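Local coordinates for putative major capsid protein (Cafeteriavirus-dependent mavirus, PDB 6G43), which probably forms the capsid shell of this virophage, assembling as trimers of a double jelly-roll protein, at residues T41-Q46 with M268-W273; L75-T80 with F200-A205; P221-N226 with K284-N289. All coordinates share one frame; numbering follows the deposited sequence.

Contact 1 (T41-Q46 with M268-W273); sequences TFQTIQ and MLVQNW
Phe42 and Gln271 face each other as a non-hydrogen-bonded pair of antiparallel strands and lean the same way, side by side. In each the CG sits anti to the carbonyl carbon (chi1 -75° and -68°), which brings the glutamine chain over one ring face. Gln271 CG is the bump laid on that face of the Phe42 ring, 3.3 Å from its plane and shifted to the rim, and makes a CH-pi contact. Beyond it NE2 passes 3.4 Å from Phe42 CZ, the amide nearly flat against the ring at 18°. On the other flank Leu269 CD1 comes obliquely to Phe42 CD2 at 3.8 Å, and Leu373 of the second subunit packs on the same ring.

The opposite face has a different relief. Ile45 CD1 is a knob in the notch between Met268 CE, 3.7 Å away, and Val270 CG2, also at 3.7 Å; the selenomethionine, bent at its selenium, lies alongside the isoleucine, whereas the valine crosses it at about a right angle. Gln43 rests its CG on the same Val270 methyl. At the Thr41 end of the ladder, Thr41 CG2 sits 3.5 Å from Trp273 CB, while the tryptophan's NE1 is turned to Tyr21 OH of the third subunit.

Two reciprocal pairs of backbone bonds, Gln43 with Val270 and Ile45 with Met268, set this register, and Asn272 N adds a fifth to Thr41 O at 3.0 Å. The result is a twisted antiparallel ladder that brings the short strand 42-45 onto strand 258-273, an arrangement consistent with a jelly-roll sheet of a capsid protein.

Contact 2 (L75-T80 with F200-A205); sequences LRVSFT and FVVDEA
The Phe79 ring has Phe200 CB over one face, 3.8 Å above its plane and off toward the rim, and a methyl of its own strand, Val77 CG2, in plane at its edge. The Phe200 ring has slid away from it: the planes are only 26° apart, yet the centroids are 5.5 Å from each other, so there is little overlap, and Phe79 CE1 reaches Phe200 CD2 obliquely at 3.7 Å. Phe79 carries its CG between the backbone N and carbonyl carbon (chi1 59°), and from there the ring reaches across to the neighbouring strand. Val77 and Val202 carry the apolar row onward, side by side, with CG2 of the first 4.0 Å from CB of the second; Leu98 and Val103 also pack on Val202.

On the other face, Arg76 and Asp203 run alongside each other. Their flat ends are turned 56° apart, and the arginine's CG and CD lie against the aspartate carboxylate, Arg76 CG 3.5 Å from Asp203 OD1. Arg76 NE stays 4.8 Å from Asp203 OD2 and hydrogen-bonds Asn267 instead, while NH1 forms a salt bridge with Glu374 of the second subunit. Asp203 has its own salt bridge to Arg74 and a hydrogen bond to Gln377 of that subunit.

Three antiparallel hydrogen-bonded pairs, Leu75 with Glu204, Val77 with Val202 and Phe79 with Phe200, supply two backbone bonds each; the shortest, Leu75 N to Glu204 O, is 2.7 Å. The face of Phe79 and Val77 is thus mostly apolar, with the buried Glu204 carboxylate at one end answered by Asn104 and Ser143. The other holds Arg76 and Asp203, whose opposite charges probably steady each other at a distance and spend their bonds partly on the trimer interface.

Contact 3 (P221-N226 with K284-N289); sequences PFRNLN and KTIIYN
Tyr288 reaches Pro221 and Phe222 from a strand of another sheet, spanning what is probably the junction of the two jelly-rolls of this capsid protein. Strands 222-225 and 285-289 do not pair; their axes come no closer than 9.6 Å, and side chains cover the distance.

From Tyr288 CB, which points toward the other segment, CG comes 4.1 Å from Phe222 CE1. That same CE1 stands over the centre of the tyrosine ring, and CD2 and CE2 lie beneath it too. This is an offset stack, centroids 4.6 Å apart and planes at 18°. CE2 also passes 3.4 Å from Pro221 O, which lies at the ring edge, and CZ meets Phe222 CD1. At the tip OH donates to Pro221 O at 2.7 Å and accepts a hydrogen bond from a water that in turn accepts from Arg223 N, so the hydroxyl is held by two bonds.

Next along, Ile286 CD1 is centred under the Arg223 guanidinium, having come from the opposite direction. Arg223 NH1 bonds Pro283 O, and NH2 is shared between Ser482 O and Lys284 O, the latter 2.8 Å away and close to the guanidinium plane.

Contacts 1 and 2 are ladders of one antiparallel sheet: strand 258-273, used in contact 1, neighbours strand 68-84, used in contact 2, and they touch where Leu269 packs on Arg76. Contact 2 is the most buried; contacts 1 and 3 are partly buried and lie farther from the centre of the chain. Backbone bonds dominate the two ladders, whereas contact 3 joins different sheets through side chains, a stacked ring pair, a water and a guanidinium. Contact 3 meets contact 1 where Trp273 packs on Pro221, but stays about 11 Å from contact 2 at the nearest atoms. All three border other subunits: the second and third at contacts 1 and 3, the second at contact 2.

Contact 1 (T41-Q46 with M268-W273)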
loop_
_atom_site.group_PDB
_atom_site.type_symbol
_atom_site.label_atom_id
_atom_site.label_comp_id
_atom_site.label_asym_id
_atom_site.label_seq_id
_atom_site.Cartn_x
_atom_site.Cartn_y
_atom_site.Cartn_z
ATOM N N THR A 41 -29.657 -4.657 11.994
ATOM C CA THR A 41 -29.733 -4.344 13.414
ATOM C C THR A 41 -29.460 -2.868 13.755
ATOM O O THR A 41 -29.428 -2.506 14.934
ATOM C CB THR A 41 -28.713 -5.227 14.159
ATOM O OG1 THR A 41 -27.419 -5.081 13.555
ATOM C CG2 THR A 41 -29.140 -6.700 14.097
ATOM N N PHE A 42 -29.279 -2.023 12.739
ATOM C CA PHE A 42 -28.976 -0.612 12.953
ATOM C C PHE A 42 -30.228 0.149 13.380
ATOM O O PHE A 42 -31.319 -0.119 12.878
ATOM C CB PHE A 42 -28.391 0.015 11.682
ATOM C CG PHE A 42 -26.964 -0.378 11.413
ATOM C CD1 PHE A 42 -26.669 -1.521 10.677
ATOM C CD2 PHE A 42 -25.912 0.397 11.895
ATOM C CE1 PHE A 42 -25.353 -1.884 10.427
ATOM C CE2 PHE A 42 -24.592 0.040 11.648
ATOM C CZ PHE A 42 -24.311 -1.104 10.915
ATOM N N GLN A 43 -30.065 1.082 14.314
ATOM C CA GLN A 43 -31.135 2.016 14.674
ATOM C C GLN A 43 -30.595 3.423 14.910
ATOM O O GLN A 43 -29.452 3.608 15.340
ATOM C CB GLN A 43 -31.969 1.531 15.876
ATOM C CG GLN A 43 -31.251 0.687 16.915
ATOM C CD GLN A 43 -32.200 0.200 18.000
ATOM O OE1 GLN A 43 -32.899 -0.793 17.818
ATOM N NE2 GLN A 43 -32.230 0.896 19.130
ATOM N N THR A 44 -31.448 4.401 14.611
ATOM C CA THR A 44 -31.116 5.815 14.677
ATOM C C THR A 44 -31.727 6.406 15.945
ATOM O O THR A 44 -32.946 6.373 16.127
ATOM C CB THR A 44 -31.668 6.549 13.439
ATOM O OG1 THR A 44 -31.174 5.916 12.249
ATOM C CG2 THR A 44 -31.257 8.014 13.430
ATOM N N ILE A 45 -30.868 6.937 16.814
ATOM C CA ILE A 45 -31.282 7.542 18.077
ATOM C C ILE A 45 -31.240 9.062 17.927
ATOM O O ILE A 45 -30.180 9.632 17.653
ATOM C CB ILE A 45 -30.366 7.095 19.239
ATOM C CG1 ILE A 45 -30.402 5.566 19.387
ATOM C CG2 ILE A 45 -30.786 7.759 20.550
ATOM C CD1 ILE A 45 -29.215 4.985 20.122
ATOM N N GLN A 46 -32.397 9.704 18.092
ATOM C CA GLN A 46 -32.497 11.162 18.069
ATOM C C GLN A 46 -32.104 11.724 19.434
ATOM O O GLN A 46 -32.259 11.035 20.446
ATOM C CB GLN A 46 -33.931 11.594 17.742
ATOM C CG GLN A 46 -34.458 11.106 16.398
ATOM C CD GLN A 46 -33.668 11.641 15.210
ATOM O OE1 GLN A 46 -33.152 12.760 15.244
ATOM N NE2 GLN A 46 -33.572 10.838 14.149
HETATM N N MSE A 268 -27.378 9.701 16.436
HETATM C CA MSE A 268 -26.416 8.646 16.755
HETATM C C MSE A 268 -26.861 7.365 16.098
HETATM O O MSE A 268 -28.021 6.965 16.241
HETATM C CB MSE A 268 -26.324 8.467 18.266
HETATM C CG MSE A 268 -25.265 7.434 18.646
HETATM SE SE MSE A 268 -24.745 7.632 20.531
HETATM C CE MSE A 268 -26.497 7.247 21.344
ATOM N N LEU A 269 -25.944 6.718 15.374
ATOM C CA LEU A 269 -26.189 5.419 14.737
ATOM C C LEU A 269 -25.530 4.307 15.552
ATOM O O LEU A 269 -24.317 4.336 15.774
ATOM C CB LEU A 269 -25.630 5.410 13.312
ATOM C CG LEU A 269 -25.838 4.143 12.470
ATOM C CD1 LEU A 269 -27.313 3.864 12.213
ATOM C CD2 LEU A 269 -25.092 4.266 11.152
ATOM N N VAL A 270 -26.337 3.338 15.988
ATOM C CA VAL A 270 -25.859 2.175 16.742
ATOM C C VAL A 270 -26.325 0.876 16.088
ATOM O O VAL A 270 -27.309 0.872 15.351
ATOM C CB VAL A 270 -26.362 2.197 18.208
ATOM C CG1 VAL A 270 -25.930 3.477 18.910
ATOM C CG2 VAL A 270 -27.878 2.044 18.284
ATOM N N GLN A 271 -25.608 -0.212 16.367
ATOM C CA GLN A 271 -26.067 -1.574 16.078
ATOM C C GLN A 271 -26.558 -2.188 17.379
ATOM O O GLN A 271 -25.866 -2.094 18.390
ATOM C CB GLN A 271 -24.922 -2.431 15.546
ATOM C CG GLN A 271 -24.421 -2.047 14.172
ATOM C CD GLN A 271 -23.279 -2.937 13.716
ATOM O OE1 GLN A 271 -22.157 -2.812 14.204
ATOM N NE2 GLN A 271 -23.557 -3.840 12.779
ATOM N N ASN A 272 -27.732 -2.817 17.355
ATOM C CA ASN A 272 -28.263 -3.529 18.525
ATOM C C ASN A 272 -28.819 -4.889 18.118
ATOM O O ASN A 272 -29.729 -4.959 17.296
ATOM C CB ASN A 272 -29.351 -2.710 19.222
ATOM C CG ASN A 272 -29.773 -3.317 20.551
ATOM O OD1 ASN A 272 -30.845 -3.911 20.662
ATOM N ND2 ASN A 272 -28.921 -3.185 21.561
ATOM N N TRP A 273 -28.284 -5.957 18.711
ATOM C CA TRP A 273 -28.658 -7.327 18.341
ATOM C C TRP A 273 -28.552 -8.308 19.507
ATOM O O TRP A 273 -27.823 -8.067 20.472
ATOM C CB TRP A 273 -27.800 -7.804 17.159
ATOM C CG TRP A 273 -26.359 -8.128 17.479
ATOM C CD1 TRP A 273 -25.822 -9.368 17.679
ATOM C CD2 TRP A 273 -25.275 -7.199 17.604
ATOM N NE1 TRP A 273 -24.475 -9.270 17.929
ATOM C CE2 TRP A 273 -24.111 -7.950 17.890
ATOM C CE3 TRP A 273 -25.172 -5.804 17.506
ATOM C CZ2 TRP A 273 -22.859 -7.352 18.084
ATOM C CZ3 TRP A 273 -23.924 -5.208 17.697
ATOM C CH2 TRP A 273 -22.786 -5.983 17.983
#

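Contact 2 (L75-T80 with F200-A205)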
loop_
_atom_site.group_PDB
_atom_site.type_symbol
_atom_site.label_atom_id
_atom_site.label_comp_id
_atom_site.label_asym_id
_atom_site.label_seq_id
_atom_site.Cartn_x
_atom_site.Cartn_y
_atom_site.Cartn_z
ATOM N N LEU A 75 -21.694 9.079 15.091
ATOM C CA LEU A 75 -22.482 10.308 15.052
ATOM C C LEU A 75 -22.614 10.766 13.608
ATOM O O LEU A 75 -21.613 10.856 12.891
ATOM C CB LEU A 75 -21.804 11.410 15.866
ATOM C CG LEU A 75 -21.734 11.223 17.378
ATOM C CD1 LEU A 75 -20.910 12.344 17.991
ATOM C CD2 LEU A 75 -23.124 11.178 17.996
ATOM N N ARG A 76 -23.846 11.060 13.195
ATOM C CA ARG A 76 -24.143 11.510 11.839
ATOM C C ARG A 76 -24.664 12.946 11.863
ATOM O O ARG A 76 -25.798 13.189 12.279
ATOM C CB ARG A 76 -25.162 10.575 11.181
ATOM C CG ARG A 76 -24.654 9.148 11.036
ATOM C CD ARG A 76 -25.543 8.314 10.129
ATOM N NE ARG A 76 -26.871 8.116 10.705
ATOM C CZ ARG A 76 -27.895 7.518 10.093
ATOM N NH1 ARG A 76 -27.774 7.033 8.856
ATOM N NH2 ARG A 76 -29.061 7.403 10.730
ATOM N N VAL A 77 -23.826 13.890 11.430
ATOM C CA VAL A 77 -24.202 15.307 11.362
ATOM C C VAL A 77 -24.520 15.707 9.922
ATOM O O VAL A 77 -23.869 15.237 8.991
ATOM C CB VAL A 77 -23.111 16.242 11.954
ATOM C CG1 VAL A 77 -22.757 15.810 13.367
ATOM C CG2 VAL A 77 -21.853 16.306 11.089
ATOM N N SER A 78 -25.529 16.563 9.752
ATOM C CA SER A 78 -25.854 17.154 8.449
ATOM C C SER A 78 -26.127 18.643 8.624
ATOM O O SER A 78 -26.776 19.040 9.591
ATOM C CB SER A 78 -27.055 16.456 7.809
ATOM O OG SER A 78 -28.181 16.483 8.663
ATOM N N PHE A 79 -25.627 19.453 7.691
ATOM C CA PHE A 79 -25.695 20.913 7.797
ATOM C C PHE A 79 -25.389 21.597 6.467
ATOM O O PHE A 79 -24.834 20.981 5.553
ATOM C CB PHE A 79 -24.709 21.421 8.864
ATOM C CG PHE A 79 -23.270 21.064 8.589
ATOM C CD1 PHE A 79 -22.458 21.904 7.832
ATOM C CD2 PHE A 79 -22.721 19.885 9.089
ATOM C CE1 PHE A 79 -21.133 21.575 7.576
ATOM C CE2 PHE A 79 -21.395 19.552 8.836
ATOM C CZ PHE A 79 -20.600 20.397 8.079
ATOM N N THR A 80 -25.752 22.877 6.384
ATOM C CA THR A 80 -25.389 23.743 5.261
ATOM C C THR A 80 -24.338 24.756 5.719
ATOM O O THR A 80 -24.478 25.362 6.784
ATOM C CB THR A 80 -26.615 24.493 4.708
ATOM O OG1 THR A 80 -27.587 23.548 4.244
ATOM C CG2 THR A 80 -26.226 25.410 3.548
ATOM N N PHE A 200 -23.644 19.254 3.565
ATOM C CA PHE A 200 -22.738 18.167 3.951
ATOM C C PHE A 200 -23.478 17.150 4.810
ATOM O O PHE A 200 -24.436 17.498 5.496
ATOM C CB PHE A 200 -21.560 18.704 4.770
ATOM C CG PHE A 200 -20.601 19.558 3.991
ATOM C CD1 PHE A 200 -19.499 18.990 3.357
ATOM C CD2 PHE A 200 -20.777 20.936 3.915
ATOM C CE1 PHE A 200 -18.600 19.778 2.648
ATOM C CE2 PHE A 200 -19.883 21.730 3.209
ATOM C CZ PHE A 200 -18.793 21.152 2.574
ATOM N N VAL A 201 -23.023 15.898 4.757
ATOM C CA VAL A 201 -23.430 14.855 5.696
ATOM C C VAL A 201 -22.169 14.073 6.057
ATOM O O VAL A 201 -21.489 13.564 5.170
ATOM C CB VAL A 201 -24.485 13.895 5.099
ATOM C CG1 VAL A 201 -24.883 12.826 6.112
ATOM C CG2 VAL A 201 -25.724 14.659 4.648
ATOM N N VAL A 202 -21.862 13.985 7.350
ATOM C CA VAL A 202 -20.675 13.268 7.826
ATOM C C VAL A 202 -21.082 12.189 8.830
ATOM O O VAL A 202 -21.649 12.495 9.877
ATOM C CB VAL A 202 -19.655 14.215 8.493
ATOM C CG1 VAL A 202 -18.401 13.450 8.893
ATOM C CG2 VAL A 202 -19.286 15.363 7.560
ATOM N N ASP A 203 -20.766 10.939 8.495
ATOM C CA ASP A 203 -21.029 9.774 9.331
ATOM C C ASP A 203 -19.696 9.323 9.941
ATOM O O ASP A 203 -18.917 8.628 9.292
ATOM C CB ASP A 203 -21.661 8.674 8.459
ATOM C CG ASP A 203 -22.090 7.443 9.247
ATOM O OD1 ASP A 203 -21.762 7.323 10.448
ATOM O OD2 ASP A 203 -22.767 6.579 8.649
ATOM N N GLU A 204 -19.453 9.721 11.193
ATOM C CA GLU A 204 -18.164 9.517 11.867
ATOM C C GLU A 204 -18.327 8.806 13.210
ATOM O O GLU A 204 -19.240 9.123 13.976
ATOM C CB GLU A 204 -17.482 10.870 12.084
ATOM C CG GLU A 204 -16.044 10.790 12.593
ATOM C CD GLU A 204 -15.284 12.103 12.446
ATOM O OE1 GLU A 204 -15.368 12.721 11.367
ATOM O OE2 GLU A 204 -14.602 12.521 13.408
ATOM N N ALA A 205 -17.424 7.863 13.489
ATOM C CA ALA A 205 -17.378 7.167 14.776
ATOM C C ALA A 205 -17.014 8.133 15.898
ATOM O O ALA A 205 -16.155 8.998 15.715
ATOM C CB ALA A 205 -16.370 6.029 14.725
#

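Contact 3 (P221-N226 with K284-N289)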
loop_
_atom_site.group_PDB
_atom_site.type_symbol
_atom_site.label_atom_id
_atom_site.label_comp_id
_atom_site.label_asym_id
_atom_site.label_seq_id
_atom_site.Cartn_x
_atom_site.Cartn_y
_atom_site.Cartn_z
ATOM N N PRO A 221 -18.518 -5.621 21.339
ATOM C CA PRO A 221 -19.722 -4.889 21.737
ATOM C C PRO A 221 -19.906 -4.757 23.249
ATOM O O PRO A 221 -19.296 -5.500 24.024
ATOM C CB PRO A 221 -20.854 -5.730 21.137
ATOM C CG PRO A 221 -20.309 -7.112 21.102
ATOM C CD PRO A 221 -18.844 -6.960 20.810
ATOM N N PHE A 222 -20.740 -3.794 23.640
ATOM C CA PHE A 222 -21.179 -3.626 25.020
ATOM C C PHE A 222 -22.469 -4.400 25.217
ATOM O O PHE A 222 -23.175 -4.676 24.249
ATOM C CB PHE A 222 -21.395 -2.150 25.330
ATOM C CG PHE A 222 -20.143 -1.337 25.241
ATOM C CD1 PHE A 222 -19.241 -1.321 26.296
ATOM C CD2 PHE A 222 -19.848 -0.609 24.092
ATOM C CE1 PHE A 222 -18.071 -0.584 26.215
ATOM C CE2 PHE A 222 -18.681 0.129 24.004
ATOM C CZ PHE A 222 -17.793 0.143 25.068
ATOM N N ARG A 223 -22.776 -4.738 26.466
ATOM C CA ARG A 223 -23.946 -5.570 26.773
ATOM C C ARG A 223 -24.871 -4.967 27.829
ATOM O O ARG A 223 -24.416 -4.424 28.837
ATOM C CB ARG A 223 -23.516 -6.966 27.228
ATOM C CG ARG A 223 -22.530 -6.954 28.379
ATOM C CD ARG A 223 -22.772 -8.080 29.356
ATOM N NE ARG A 223 -21.752 -8.017 30.396
ATOM C CZ ARG A 223 -21.235 -9.056 31.044
ATOM N NH1 ARG A 223 -21.628 -10.307 30.799
ATOM N NH2 ARG A 223 -20.301 -8.834 31.958
ATOM N N ASN A 224 -26.172 -5.073 27.561
ATOM C CA ASN A 224 -27.231 -4.838 28.540
ATOM C C ASN A 224 -27.148 -3.460 29.198
ATOM O O ASN A 224 -26.941 -3.333 30.408
ATOM C CB ASN A 224 -27.233 -5.972 29.580
ATOM C CG ASN A 224 -28.549 -6.082 30.329
ATOM O OD1 ASN A 224 -29.608 -5.706 29.820
ATOM N ND2 ASN A 224 -28.491 -6.612 31.539
ATOM N N LEU A 225 -27.304 -2.431 28.370
ATOM C CA LEU A 225 -27.268 -1.044 28.827
ATOM C C LEU A 225 -28.657 -0.583 29.281
ATOM O O LEU A 225 -29.483 -0.154 28.471
ATOM C CB LEU A 225 -26.709 -0.136 27.725
ATOM C CG LEU A 225 -25.331 -0.537 27.174
ATOM C CD1 LEU A 225 -24.890 0.415 26.075
ATOM C CD2 LEU A 225 -24.279 -0.591 28.273
ATOM N N ASN A 226 -28.897 -0.692 30.587
ATOM C CA ASN A 226 -30.154 -0.258 31.210
ATOM C C ASN A 226 -30.229 1.268 31.168
ATOM O O ASN A 226 -31.278 1.843 30.884
ATOM C CB ASN A 226 -30.244 -0.743 32.669
ATOM C CG ASN A 226 -30.736 -2.190 32.809
ATOM O OD1 ASN A 226 -31.463 -2.497 33.754
ATOM N ND2 ASN A 226 -30.336 -3.081 31.904
ATOM N N LYS A 284 -18.676 -13.499 32.904
ATOM C CA LYS A 284 -19.110 -12.640 34.007
ATOM C C LYS A 284 -18.558 -11.223 33.902
ATOM O O LYS A 284 -19.295 -10.255 34.094
ATOM C CB LYS A 284 -18.688 -13.241 35.352
ATOM C CG LYS A 284 -19.374 -14.551 35.709
ATOM C CD LYS A 284 -19.000 -14.991 37.118
ATOM C CE LYS A 284 -19.562 -16.364 37.458
ATOM N NZ LYS A 284 -21.038 -16.447 37.272
ATOM N N THR A 285 -17.267 -11.113 33.589
ATOM C CA THR A 285 -16.576 -9.831 33.498
ATOM C C THR A 285 -15.886 -9.699 32.141
ATOM O O THR A 285 -15.007 -10.496 31.807
ATOM C CB THR A 285 -15.534 -9.687 34.622
ATOM O OG1 THR A 285 -16.137 -10.025 35.876
ATOM C CG2 THR A 285 -15.001 -8.258 34.692
ATOM N N ILE A 286 -16.301 -8.694 31.370
ATOM C CA ILE A 286 -15.706 -8.380 30.068
ATOM C C ILE A 286 -14.802 -7.162 30.232
ATOM O O ILE A 286 -15.167 -6.204 30.915
ATOM C CB ILE A 286 -16.784 -8.083 28.998
ATOM C CG1 ILE A 286 -17.760 -9.260 28.868
ATOM C CG2 ILE A 286 -16.141 -7.800 27.639
ATOM C CD1 ILE A 286 -19.014 -8.932 28.087
ATOM N N ILE A 287 -13.636 -7.208 29.588
ATOM C CA ILE A 287 -12.640 -6.135 29.644
ATOM C C ILE A 287 -12.600 -5.393 28.302
ATOM O O ILE A 287 -12.749 -6.004 27.239
ATOM C CB ILE A 287 -11.239 -6.687 30.003
ATOM C CG1 ILE A 287 -11.297 -7.466 31.330
ATOM C CG2 ILE A 287 -10.220 -5.554 30.099
ATOM C CD1 ILE A 287 -10.044 -8.247 31.673
ATOM N N TYR A 288 -12.395 -4.076 28.369
ATOM C CA TYR A 288 -12.307 -3.212 27.189
ATOM C C TYR A 288 -11.074 -2.321 27.295
ATOM O O TYR A 288 -10.808 -1.752 28.355
ATOM C CB TYR A 288 -13.552 -2.328 27.072
ATOM C CG TYR A 288 -14.847 -3.091 26.929
ATOM C CD1 TYR A 288 -15.512 -3.585 28.048
ATOM C CD2 TYR A 288 -15.418 -3.316 25.673
ATOM C CE1 TYR A 288 -16.701 -4.286 27.924
ATOM C CE2 TYR A 288 -16.612 -4.018 25.542
ATOM C CZ TYR A 288 -17.247 -4.501 26.673
ATOM O OH TYR A 288 -18.426 -5.198 26.566
ATOM N N ASN A 289 -10.326 -2.206 26.197
ATOM C CA ASN A 289 -9.185 -1.302 26.111
ATOM C C ASN A 289 -9.713 0.110 25.862
ATOM O O ASN A 289 -10.285 0.382 24.804
ATOM C CB ASN A 289 -8.243 -1.743 24.982
ATOM C CG ASN A 289 -6.890 -1.038 25.021
ATOM O OD1 ASN A 289 -6.722 0.005 25.658
ATOM N ND2 ASN A 289 -5.913 -1.615 24.331
HETATM O O HOH W 1 -20.438 -4.455 28.254
#